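CELL WALL surface anchor family protein (Streptococcus pneumoniae, PDB 2WW8) serves as the adhesin of the pneumococcal pilus, a surface protein of several domains, with integrin-like and CNA_B-type parts, through which the bacterium probably recognises host cells. Local coordinates at residues Leu62-Phe67 / Ser79-Glu83; Lys734-Ile738 / Asn825-Val831; Lys811-Lys816 / Asp838-Gly842; Lys816-Ala820 / Val831-Pro836. One frame throughout, in Å; residues are numbered along the deposited sequence.

All four contacts lie in the two prealbumin-like (CNA_B-type) regions of an elongated chain. Contact 1 belongs to the first and contact 2 to the second; their centres are 23 Å apart and their nearest atoms about 9 Å, without touching. Contacts 2 and 4 share Val831 on strand 827-833, with centres 17 Å apart, so one strand packs on strand 736-744 near its start and pairs with strand 816-824 further on. Contact 3, centred 11 Å from contact 4, shares Lys816 with it, and Ala841 CB packs on Ile818 CD1 at 3.6 Å. No residue of the four contacts is a ligand of the magnesium or calcium ions, which are bound elsewhere in the chain.

Contact 1 (Leu62-Phe67 / Ser79-Glu83); sequences LGDAVF and SQRTE
Thr82, just past the end of strand 77-81, points at the segment 62-67, while Arg81 projects on the Val66 face of the antiparallel beta hairpin that strands 66-71 and 77-81 form in the prealbumin-like domain. The methyl CG2 of Thr82 carries much of the packing. It is pressed against Ala65 CB at 3.3 Å, tighter than ordinary van der Waals contact, and also meets the rim of the Phe67 ring, lying in the ring plane 3.7 Å from CE2. Phe91 and Leu101 also pack against Phe67, which places this ring in the domain interior.

On the Val66 face Arg81 runs out extended from CG to NE, with CG anti to the backbone N (chi1 174°), and this carries its guanidinium past Val66 to Asp64. Val66 CG2 sits at the guanidinium edge, 3.8 Å from NH1. The carboxylate of Asp64 is nearly parallel to the guanidinium, 12° between planes, but its oxygen stands well out of the guanidinium plane; the long salt bridge, OD1 to NH2 3.9 Å, is therefore one of charge alone.

Val66 and Arg81 form a non-hydrogen-bonded pair, Phe67 and Gln80 a hydrogen-bonded one. Beyond the strand ends, Thr82 N still donates to Ala65 O at 2.8 Å.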
loop_
_atom_site.group_PDB
_atom_site.type_symbol
_atom_site.label_atom_id
_atom_site.label_comp_id
_atom_site.label_asym_id
_atom_site.label_seq_id
_atom_site.Cartn_x
_atom_site.Cartn_y
_atom_site.Cartn_z
ATOM N N LEU A 62 -11.537 -2.650 -53.272
ATOM C CA LEU A 62 -11.200 -1.859 -54.466
ATOM C C LEU A 62 -10.087 -0.829 -54.221
ATOM O O LEU A 62 -10.139 -0.060 -53.243
ATOM C CB LEU A 62 -12.437 -1.078 -54.930
ATOM C CG LEU A 62 -13.496 -1.516 -55.942
ATOM C CD1 LEU A 62 -13.754 -3.008 -55.906
ATOM C CD2 LEU A 62 -14.768 -0.709 -55.704
ATOM N N GLY A 63 -9.098 -0.797 -55.115
ATOM C CA GLY A 63 -8.002 0.173 -55.035
ATOM C C GLY A 63 -8.239 1.419 -55.871
ATOM O O GLY A 63 -9.179 1.479 -56.670
ATOM N N ASP A 64 -7.394 2.426 -55.666
ATOM C CA ASP A 64 -7.265 3.555 -56.596
ATOM C C ASP A 64 -8.395 4.603 -56.639
ATOM O O ASP A 64 -8.364 5.503 -57.480
ATOM C CB ASP A 64 -6.896 3.068 -58.016
ATOM C CG ASP A 64 -5.634 2.191 -58.056
ATOM O OD1 ASP A 64 -4.909 2.112 -57.043
ATOM O OD2 ASP A 64 -5.330 1.566 -59.105
ATOM N N ALA A 65 -9.377 4.511 -55.743
ATOM C CA ALA A 65 -10.395 5.563 -55.589
ATOM C C ALA A 65 -9.829 6.885 -55.036
ATOM O O ALA A 65 -8.791 6.885 -54.359
ATOM C CB ALA A 65 -11.563 5.064 -54.728
ATOM N N VAL A 66 -10.499 8.004 -55.321
ATOM C CA VAL A 66 -9.944 9.325 -55.016
ATOM C C VAL A 66 -10.980 10.228 -54.336
ATOM O O VAL A 66 -12.033 10.517 -54.916
ATOM C CB VAL A 66 -9.225 9.979 -56.252
ATOM C CG1 VAL A 66 -9.176 11.512 -56.181
ATOM C CG2 VAL A 66 -7.801 9.419 -56.425
ATOM N N PHE A 67 -10.667 10.660 -53.111
ATOM C CA PHE A 67 -11.600 11.438 -52.299
ATOM C C PHE A 67 -11.162 12.850 -51.982
ATOM O O PHE A 67 -9.974 13.136 -51.917
ATOM C CB PHE A 67 -11.940 10.711 -50.981
ATOM C CG PHE A 67 -12.698 9.429 -51.188
ATOM C CD1 PHE A 67 -14.087 9.430 -51.248
ATOM C CD2 PHE A 67 -12.011 8.228 -51.359
ATOM C CE1 PHE A 67 -14.778 8.246 -51.454
ATOM C CE2 PHE A 67 -12.690 7.029 -51.567
ATOM C CZ PHE A 67 -14.077 7.047 -51.620
ATOM N N SER A 79 -7.061 16.203 -50.555
ATOM C CA SER A 79 -7.583 15.041 -51.253
ATOM C C SER A 79 -6.737 13.809 -50.932
ATOM O O SER A 79 -5.531 13.910 -50.722
ATOM C CB SER A 79 -7.644 15.316 -52.760
ATOM O OG SER A 79 -6.449 14.910 -53.394
ATOM N N GLN A 80 -7.374 12.643 -50.911
ATOM C CA GLN A 80 -6.711 11.402 -50.517
ATOM C C GLN A 80 -7.119 10.234 -51.416
ATOM O O GLN A 80 -8.231 10.190 -51.932
ATOM C CB GLN A 80 -7.026 11.094 -49.042
ATOM C CG GLN A 80 -6.057 10.135 -48.340
ATOM C CD GLN A 80 -4.705 10.762 -48.010
ATOM O OE1 GLN A 80 -4.618 11.934 -47.630
ATOM N NE2 GLN A 80 -3.642 9.974 -48.158
ATOM N N ARG A 81 -6.216 9.273 -51.558
ATOM C CA ARG A 81 -6.331 8.206 -52.544
ATOM C C ARG A 81 -6.306 6.844 -51.851
ATOM O O ARG A 81 -5.416 6.587 -51.045
ATOM C CB ARG A 81 -5.171 8.374 -53.541
ATOM C CG ARG A 81 -4.964 7.308 -54.599
ATOM C CD ARG A 81 -4.039 7.834 -55.699
ATOM N NE ARG A 81 -3.605 6.789 -56.628
ATOM C CZ ARG A 81 -4.210 6.452 -57.772
ATOM N NH1 ARG A 81 -5.316 7.065 -58.184
ATOM N NH2 ARG A 81 -3.707 5.480 -58.524
ATOM N N THR A 82 -7.256 5.961 -52.149
ATOM C CA THR A 82 -7.285 4.672 -51.444
ATOM C C THR A 82 -5.974 3.871 -51.565
ATOM O O THR A 82 -5.595 3.418 -52.647
ATOM C CB THR A 82 -8.572 3.821 -51.673
ATOM O OG1 THR A 82 -8.373 2.879 -52.733
ATOM C CG2 THR A 82 -9.796 4.685 -51.964
ATOM N N GLU A 83 -5.290 3.736 -50.427
ATOM C CA GLU A 83 -3.971 3.109 -50.291
ATOM C C GLU A 83 -3.918 1.636 -50.710
ATOM O O GLU A 83 -4.927 0.925 -50.668
ATOM C CB GLU A 83 -3.408 3.337 -48.879
ATOM C CG GLU A 83 -2.684 4.684 -48.738
ATOM C CD GLU A 83 -3.160 5.519 -47.551
ATOM O OE1 GLU A 83 -2.851 5.150 -46.391
ATOM O OE2 GLU A 83 -3.841 6.555 -47.771
#

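Contact 2 (Lys734-Ile738 / Asn825-Val831); sequences KLGDI and NGEVRDV
Leu735 and Gly826 bring the two backbones closest, with CA atoms 4.3 Å apart, and beyond them strands 736-738 and 827-831 diverge at 65° between their N-to-C directions. No hydrogen bond joins the segments. Instead Gly826 O receives a CA-H...O contact from Gly736 CA at 3.4 Å, and Gly826 CA, in a residue of positive phi (61°), makes another to Lys734 O.

Lys734 bends its chain at chi2, chi3 and chi4, folding its methylenes over the turn at 825-826: CD lies 3.1 Å from Asn825 O and packs tightly on Gly826 CA. The turn is also held by Asp796, whose two carboxylate oxygens accept from the backbone N of Asn825 and of Gly826.

Further along, Val828 splits its methyls between two partners. CG2 abuts Asp737 O at 3.1 Å, while CG1 touches Ile738 CD1 at 3.4 Å, a close carbon pair, the two side chains crossing at about a right angle. Ile738 holds CG1 anti to the backbone N (chi1 -176°), which extends CD1 far enough to meet Val831 CG2 tip to tip at 4.0 Å. Phe821 also packs against Ile738. Such apolar packing between strands of two different sheets, without backbone bonds between them, is that of a beta sandwich, here the prealbumin-like fold.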
loop_
_atom_site.group_PDB
_atom_site.type_symbol
_atom_site.label_atom_id
_atom_site.label_comp_id
_atom_site.label_asym_id
_atom_site.label_seq_id
_atom_site.Cartn_x
_atom_site.Cartn_y
_atom_site.Cartn_z
ATOM N N LYS A 734 -19.807 -0.300 -63.568
ATOM C CA LYS A 734 -20.375 0.487 -64.671
ATOM C C LYS A 734 -20.497 -0.304 -65.963
ATOM O O LYS A 734 -19.655 -1.140 -66.305
ATOM C CB LYS A 734 -19.705 1.849 -64.886
ATOM C CG LYS A 734 -18.200 1.859 -65.107
ATOM C CD LYS A 734 -17.832 2.243 -66.535
ATOM C CE LYS A 734 -17.975 3.729 -66.820
ATOM N NZ LYS A 734 -19.369 4.161 -66.546
ATOM N N LEU A 735 -21.591 -0.038 -66.662
ATOM C CA LEU A 735 -21.804 -0.706 -67.937
ATOM C C LEU A 735 -21.716 0.266 -69.125
ATOM O O LEU A 735 -21.953 1.472 -69.008
ATOM C CB LEU A 735 -23.102 -1.536 -67.910
ATOM C CG LEU A 735 -23.163 -2.640 -66.838
ATOM C CD1 LEU A 735 -24.606 -3.066 -66.610
ATOM C CD2 LEU A 735 -22.245 -3.856 -67.090
ATOM N N GLY A 736 -21.370 -0.273 -70.288
ATOM C CA GLY A 736 -21.230 0.551 -71.478
ATOM C C GLY A 736 -22.524 1.030 -72.113
ATOM O O GLY A 736 -23.586 0.395 -72.003
ATOM N N ASP A 737 -22.382 2.164 -72.797
ATOM C CA ASP A 737 -23.401 2.711 -73.681
ATOM C C ASP A 737 -22.811 3.450 -74.897
ATOM O O ASP A 737 -21.714 4.018 -74.837
ATOM C CB ASP A 737 -24.351 3.604 -72.889
ATOM C CG ASP A 737 -23.698 4.897 -72.447
ATOM O OD1 ASP A 737 -22.717 4.880 -71.664
ATOM O OD2 ASP A 737 -24.181 5.949 -72.911
ATOM N N ILE A 738 -23.551 3.432 -76.008
ATOM C CA ILE A 738 -23.098 3.970 -77.286
ATOM C C ILE A 738 -24.352 4.154 -78.153
ATOM O O ILE A 738 -25.285 3.340 -78.121
ATOM C CB ILE A 738 -21.994 3.088 -77.953
ATOM C CG1 ILE A 738 -21.484 3.761 -79.232
ATOM C CG2 ILE A 738 -22.483 1.644 -78.229
ATOM C CD1 ILE A 738 -20.069 3.333 -79.654
ATOM N N ASN A 825 -13.980 -2.062 -69.034
ATOM C CA ASN A 825 -14.257 -1.349 -67.786
ATOM C C ASN A 825 -15.437 -0.397 -67.968
ATOM O O ASN A 825 -15.370 0.763 -67.562
ATOM C CB ASN A 825 -13.007 -0.604 -67.329
ATOM C CG ASN A 825 -11.818 -1.537 -67.120
ATOM O OD1 ASN A 825 -11.950 -2.652 -66.609
ATOM N ND2 ASN A 825 -10.639 -1.075 -67.515
ATOM N N GLY A 826 -16.486 -0.907 -68.624
ATOM C CA GLY A 826 -17.694 -0.161 -68.998
ATOM C C GLY A 826 -17.537 1.034 -69.928
ATOM O O GLY A 826 -18.432 1.869 -70.029
ATOM N N GLU A 827 -16.395 1.133 -70.600
ATOM C CA GLU A 827 -16.206 2.171 -71.608
ATOM C C GLU A 827 -16.100 1.648 -73.040
ATOM O O GLU A 827 -15.565 0.570 -73.309
ATOM C CB GLU A 827 -15.014 3.054 -71.254
ATOM C CG GLU A 827 -15.233 3.883 -69.995
ATOM C CD GLU A 827 -14.007 4.716 -69.682
ATOM O OE1 GLU A 827 -13.619 5.546 -70.536
ATOM O OE2 GLU A 827 -13.416 4.534 -68.597
ATOM N N VAL A 828 -16.649 2.434 -73.955
ATOM C CA VAL A 828 -16.522 2.178 -75.377
ATOM C C VAL A 828 -15.064 2.373 -75.831
ATOM O O VAL A 828 -14.480 3.450 -75.632
ATOM C CB VAL A 828 -17.468 3.106 -76.186
ATOM C CG1 VAL A 828 -17.355 2.798 -77.704
ATOM C CG2 VAL A 828 -18.916 3.053 -75.662
ATOM N N ARG A 829 -14.485 1.341 -76.444
ATOM C CA ARG A 829 -13.128 1.410 -77.020
ATOM C C ARG A 829 -13.100 0.928 -78.471
ATOM O O ARG A 829 -13.959 0.135 -78.870
ATOM C CB ARG A 829 -12.116 0.573 -76.222
ATOM C CG ARG A 829 -11.857 1.021 -74.808
ATOM C CD ARG A 829 -11.248 2.412 -74.616
ATOM N NE ARG A 829 -11.182 2.709 -73.179
ATOM C CZ ARG A 829 -10.387 3.611 -72.606
ATOM N NH1 ARG A 829 -9.562 4.346 -73.343
ATOM N NH2 ARG A 829 -10.416 3.775 -71.286
ATOM N N ASP A 830 -12.112 1.415 -79.228
ATOM C CA ASP A 830 -11.757 0.932 -80.574
ATOM C C ASP A 830 -12.935 0.835 -81.550
ATOM O O ASP A 830 -13.202 -0.225 -82.121
ATOM C CB ASP A 830 -11.029 -0.410 -80.499
ATOM C CG ASP A 830 -9.866 -0.380 -79.522
ATOM O OD1 ASP A 830 -9.091 0.610 -79.488
ATOM O OD2 ASP A 830 -9.730 -1.374 -78.777
ATOM N N VAL A 831 -13.666 1.932 -81.701
ATOM C CA VAL A 831 -14.844 1.948 -82.567
ATOM C C VAL A 831 -14.337 2.061 -83.998
ATOM O O VAL A 831 -13.742 3.100 -84.357
ATOM C CB VAL A 831 -15.788 3.127 -82.288
ATOM C CG1 VAL A 831 -16.973 3.072 -83.219
ATOM C CG2 VAL A 831 -16.234 3.156 -80.834
#

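Contact 3 (Lys811-Lys816 / Asp838-Gly842); sequences KPVQNK and DIPAG
The puckered ring of Pro840 sits at the middle of this contact, with Val813 over one face and Lys811 at the edge. Val813 CG2 lies above that face, 4.3 Å from Pro840 CG. Almost in the ring's mean plane, Lys811 CB makes the tightest touch, 3.5 Å from Pro840 CG; further out, Lys811 CD comes to Pro840 CB at 4.0 Å, so the aliphatic chain passes along the CB-CG edge of the ring. That chain is extended beyond CG, which carries NZ past the proline to a salt bridge with Glu855. Pro812 O stands off the CG corner of the ring, 3.8 Å from Pro840 CG.

Val813 points both its methyls at the segment 838-842. Besides the ring, CG2 meets Ala841 CB at 4.2 Å, and CG1 meets Ile839 CG2 at a similar separation. Together these residues join the loop between strands 797-805 and 816-824 to the chain entering strand 841-846, and so pack the end of one sheet of the prealbumin-like fold against the edge strand of the other. The loop turns a corner at Asn815, where Asn815 and Lys816 both face Glu803 in a G1 beta bulge.

Past that corner Lys816 lays its methylenes over Ile839 at about a right angle. A bend at chi2 (-63°) turns the chain across the isoleucine, and CE comes to 3.7 Å from Ile839 CD1. No direct hydrogen bond crosses between the segments, but a water lies between two carbonyls, 2.7 Å from Lys811 O and 3.2 Å from Pro840 O.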
loop_
_atom_site.group_PDB
_atom_site.type_symbol
_atom_site.label_atom_id
_atom_site.label_comp_id
_atom_site.label_asym_id
_atom_site.label_seq_id
_atom_site.Cartn_x
_atom_site.Cartn_y
_atom_site.Cartn_z
ATOM N N LYS A 811 -30.054 2.377 -101.152
ATOM C CA LYS A 811 -29.406 1.196 -101.714
ATOM C C LYS A 811 -29.445 -0.004 -100.757
ATOM O O LYS A 811 -29.079 0.166 -99.591
ATOM C CB LYS A 811 -27.955 1.489 -102.077
ATOM C CG LYS A 811 -27.829 2.499 -103.188
ATOM C CD LYS A 811 -26.470 2.441 -103.819
ATOM C CE LYS A 811 -26.347 3.675 -104.626
ATOM N NZ LYS A 811 -24.901 3.759 -104.833
ATOM N N PRO A 812 -29.898 -1.192 -101.228
ATOM C CA PRO A 812 -30.008 -2.340 -100.316
ATOM C C PRO A 812 -28.700 -2.653 -99.617
ATOM O O PRO A 812 -27.605 -2.585 -100.206
ATOM C CB PRO A 812 -30.469 -3.515 -101.201
ATOM C CG PRO A 812 -31.072 -2.853 -102.355
ATOM C CD PRO A 812 -30.292 -1.580 -102.597
ATOM N N VAL A 813 -28.878 -2.923 -98.331
ATOM C CA VAL A 813 -27.855 -3.416 -97.429
ATOM C C VAL A 813 -28.591 -4.537 -96.675
ATOM O O VAL A 813 -29.434 -4.247 -95.830
ATOM C CB VAL A 813 -27.415 -2.362 -96.384
ATOM C CG1 VAL A 813 -26.291 -2.974 -95.538
ATOM C CG2 VAL A 813 -26.942 -1.040 -96.999
ATOM N N GLN A 814 -28.289 -5.793 -97.000
ATOM C CA GLN A 814 -28.954 -6.961 -96.438
ATOM C C GLN A 814 -27.988 -7.750 -95.526
ATOM O O GLN A 814 -27.073 -8.424 -96.024
ATOM C CB GLN A 814 -29.525 -7.832 -97.570
ATOM C CG GLN A 814 -30.733 -7.202 -98.362
ATOM C CD GLN A 814 -31.850 -6.701 -97.428
ATOM O OE1 GLN A 814 -32.163 -7.355 -96.422
ATOM N NE2 GLN A 814 -32.419 -5.524 -97.718
ATOM N N ASN A 815 -28.193 -7.658 -94.208
ATOM C CA ASN A 815 -27.366 -8.334 -93.183
ATOM C C ASN A 815 -25.870 -8.158 -93.387
ATOM O O ASN A 815 -25.182 -9.124 -93.707
ATOM C CB ASN A 815 -27.684 -9.832 -93.091
ATOM C CG ASN A 815 -29.153 -10.078 -92.880
ATOM O OD1 ASN A 815 -29.744 -9.622 -91.896
ATOM N ND2 ASN A 815 -29.769 -10.754 -93.839
ATOM N N LYS A 816 -25.389 -6.922 -93.263
ATOM C CA LYS A 816 -23.972 -6.634 -93.482
ATOM C C LYS A 816 -23.330 -6.124 -92.167
ATOM O O LYS A 816 -23.956 -5.327 -91.476
ATOM C CB LYS A 816 -23.773 -5.613 -94.632
ATOM C CG LYS A 816 -24.188 -6.039 -96.067
ATOM C CD LYS A 816 -23.383 -7.235 -96.620
ATOM C CE LYS A 816 -23.998 -7.750 -97.943
ATOM N NZ LYS A 816 -24.021 -9.230 -97.943
ATOM N N ASP A 838 -17.269 -1.920 -101.152
ATOM C CA ASP A 838 -18.396 -1.706 -102.092
ATOM C C ASP A 838 -19.825 -1.783 -101.557
ATOM O O ASP A 838 -20.760 -1.577 -102.334
ATOM C CB ASP A 838 -18.336 -2.683 -103.273
ATOM C CG ASP A 838 -17.177 -2.399 -104.203
ATOM O OD1 ASP A 838 -16.812 -1.203 -104.339
ATOM O OD2 ASP A 838 -16.644 -3.378 -104.791
ATOM N N ILE A 839 -20.006 -2.102 -100.277
ATOM C CA ILE A 839 -21.335 -2.012 -99.655
ATOM C C ILE A 839 -21.641 -0.539 -99.427
ATOM O O ILE A 839 -20.751 0.214 -98.996
ATOM C CB ILE A 839 -21.424 -2.770 -98.306
ATOM C CG1 ILE A 839 -21.121 -4.259 -98.500
ATOM C CG2 ILE A 839 -22.795 -2.580 -97.656
ATOM C CD1 ILE A 839 -22.007 -4.991 -99.489
ATOM N N PRO A 840 -22.893 -0.122 -99.718
ATOM C CA PRO A 840 -23.241 1.293 -99.574
ATOM C C PRO A 840 -23.689 1.739 -98.167
ATOM O O PRO A 840 -24.649 2.518 -98.039
ATOM C CB PRO A 840 -24.363 1.469 -100.613
ATOM C CG PRO A 840 -25.060 0.168 -100.649
ATOM C CD PRO A 840 -24.020 -0.910 -100.255
ATOM N N ALA A 841 -23.031 1.254 -97.110
ATOM C CA ALA A 841 -23.250 1.777 -95.760
ATOM C C ALA A 841 -21.889 2.321 -95.309
ATOM O O ALA A 841 -20.843 1.848 -95.781
ATOM C CB ALA A 841 -23.760 0.684 -94.785
ATOM N N GLY A 842 -21.852 3.298 -94.406
ATOM C CA GLY A 842 -20.530 3.659 -93.861
ATOM C C GLY A 842 -20.685 4.086 -92.422
ATOM O O GLY A 842 -21.840 4.277 -91.956
HETATM O O HOH W 1 -27.769 2.134 -98.286
#

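Contact 4 (Lys816-Ala820 / Val831-Pro836); sequences KPIVA and VTSIVP
Ala820 and Thr832 form the hydrogen-bonded pair of an antiparallel hairpin, strands 816-824 and 827-833: Ala820 N donates to Thr832 O, and Thr832 N to Ala820 O, each at 2.7 Å. The third backbone bond, Ile834 N to Ile818 O, is equally short, but its donor stands 43° above the carbonyl plane. It lies beside a classic bulge in which Ile818 and Val819 both face Leu801.

CA-H...O contacts fill in between these bonds. The straightest joins Val835 CA to Pro817 O at 3.4 Å, with 152° at the hydrogen.

Apolar packing occupies both faces. Beside Ala820 and Thr832, Ile834 has CG1 between the backbone N and the carbonyl carbon (chi1 49°), which lays it along Ile818 O and brings CD1 tightly to Pro817 CB at 3.4 Å; CG2 meets Ala820 CB. The Pro817 and Pro836 rings cross obliquely further along. Over the other face Ile818 and Val835 lie side by side, pointing the same way, and Val819 CG1 touches Val831 CG1 at 3.7 Å, near Tyr843.

Pro817 and Pro836 have no N-H to offer, consistent with regular pairing ending here, and packing of their rings takes over, Pro817 CG to Pro836 CD 3.8 Å.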
loop_
_atom_site.group_PDB
_atom_site.type_symbol
_atom_site.label_atom_id
_atom_site.label_comp_id
_atom_site.label_asym_id
_atom_site.label_seq_id
_atom_site.Cartn_x
_atom_site.Cartn_y
_atom_site.Cartn_z
ATOM N N LYS A 816 -25.389 -6.922 -93.263
ATOM C CA LYS A 816 -23.972 -6.634 -93.482
ATOM C C LYS A 816 -23.330 -6.124 -92.167
ATOM O O LYS A 816 -23.956 -5.327 -91.476
ATOM C CB LYS A 816 -23.773 -5.613 -94.632
ATOM C CG LYS A 816 -24.188 -6.039 -96.067
ATOM C CD LYS A 816 -23.383 -7.235 -96.620
ATOM C CE LYS A 816 -23.998 -7.750 -97.943
ATOM N NZ LYS A 816 -24.021 -9.230 -97.943
ATOM N N PRO A 817 -22.086 -6.549 -91.833
ATOM C CA PRO A 817 -21.374 -5.945 -90.701
ATOM C C PRO A 817 -21.083 -4.450 -90.970
ATOM O O PRO A 817 -20.662 -4.091 -92.068
ATOM C CB PRO A 817 -20.044 -6.719 -90.661
ATOM C CG PRO A 817 -19.828 -7.215 -92.072
ATOM C CD PRO A 817 -21.210 -7.399 -92.673
ATOM N N ILE A 818 -21.330 -3.582 -89.998
ATOM C CA ILE A 818 -21.067 -2.145 -90.169
ATOM C C ILE A 818 -19.947 -1.626 -89.248
ATOM O O ILE A 818 -18.925 -1.113 -89.722
ATOM C CB ILE A 818 -22.343 -1.290 -89.982
ATOM C CG1 ILE A 818 -23.501 -1.872 -90.801
ATOM C CG2 ILE A 818 -22.082 0.194 -90.369
ATOM C CD1 ILE A 818 -23.215 -1.829 -92.296
ATOM N N VAL A 819 -20.128 -1.804 -87.940
ATOM C CA VAL A 819 -19.199 -1.242 -86.967
ATOM C C VAL A 819 -18.776 -2.311 -85.964
ATOM O O VAL A 819 -19.598 -3.145 -85.541
ATOM C CB VAL A 819 -19.834 -0.112 -86.111
ATOM C CG1 VAL A 819 -18.748 0.577 -85.254
ATOM C CG2 VAL A 819 -20.551 0.924 -86.959
ATOM N N ALA A 820 -17.492 -2.248 -85.604
ATOM C CA ALA A 820 -16.919 -3.016 -84.494
ATOM C C ALA A 820 -16.530 -2.065 -83.375
ATOM O O ALA A 820 -16.096 -0.930 -83.621
ATOM C CB ALA A 820 -15.683 -3.802 -84.929
ATOM N N VAL A 831 -13.666 1.932 -81.701
ATOM C CA VAL A 831 -14.844 1.948 -82.567
ATOM C C VAL A 831 -14.337 2.061 -83.998
ATOM O O VAL A 831 -13.742 3.100 -84.357
ATOM C CB VAL A 831 -15.788 3.127 -82.288
ATOM C CG1 VAL A 831 -16.973 3.072 -83.219
ATOM C CG2 VAL A 831 -16.234 3.156 -80.834
ATOM N N THR A 832 -14.564 0.999 -84.778
ATOM C CA THR A 832 -14.015 0.880 -86.133
ATOM C C THR A 832 -15.051 0.418 -87.162
ATOM O O THR A 832 -16.000 -0.298 -86.830
ATOM C CB THR A 832 -12.773 -0.056 -86.179
ATOM O OG1 THR A 832 -13.124 -1.404 -85.829
ATOM C CG2 THR A 832 -11.703 0.432 -85.224
ATOM N N SER A 833 -14.861 0.814 -88.417
ATOM C CA SER A 833 -15.761 0.395 -89.500
ATOM C C SER A 833 -15.380 -1.020 -89.910
ATOM O O SER A 833 -14.200 -1.330 -90.082
ATOM C CB SER A 833 -15.610 1.326 -90.712
ATOM O OG SER A 833 -16.313 0.807 -91.830
ATOM N N ILE A 834 -16.363 -1.895 -90.082
ATOM C CA ILE A 834 -16.075 -3.199 -90.687
ATOM C C ILE A 834 -16.952 -3.406 -91.927
ATOM O O ILE A 834 -17.232 -4.532 -92.300
ATOM C CB ILE A 834 -16.263 -4.336 -89.656
ATOM C CG1 ILE A 834 -17.611 -4.186 -88.945
ATOM C CG2 ILE A 834 -15.041 -4.389 -88.708
ATOM C CD1 ILE A 834 -18.000 -5.466 -88.202
ATOM N N VAL A 835 -17.417 -2.326 -92.551
ATOM C CA VAL A 835 -18.225 -2.424 -93.768
ATOM C C VAL A 835 -17.391 -3.126 -94.835
ATOM O O VAL A 835 -16.257 -2.711 -95.118
ATOM C CB VAL A 835 -18.698 -1.026 -94.266
ATOM C CG1 VAL A 835 -19.585 -1.147 -95.526
ATOM C CG2 VAL A 835 -19.481 -0.308 -93.165
ATOM N N PRO A 836 -17.933 -4.202 -95.425
ATOM C CA PRO A 836 -17.225 -4.771 -96.578
ATOM C C PRO A 836 -17.078 -3.799 -97.774
ATOM O O PRO A 836 -17.896 -2.894 -97.971
ATOM C CB PRO A 836 -18.090 -5.993 -96.956
ATOM C CG PRO A 836 -18.859 -6.321 -95.745
ATOM C CD PRO A 836 -19.120 -5.000 -95.063
#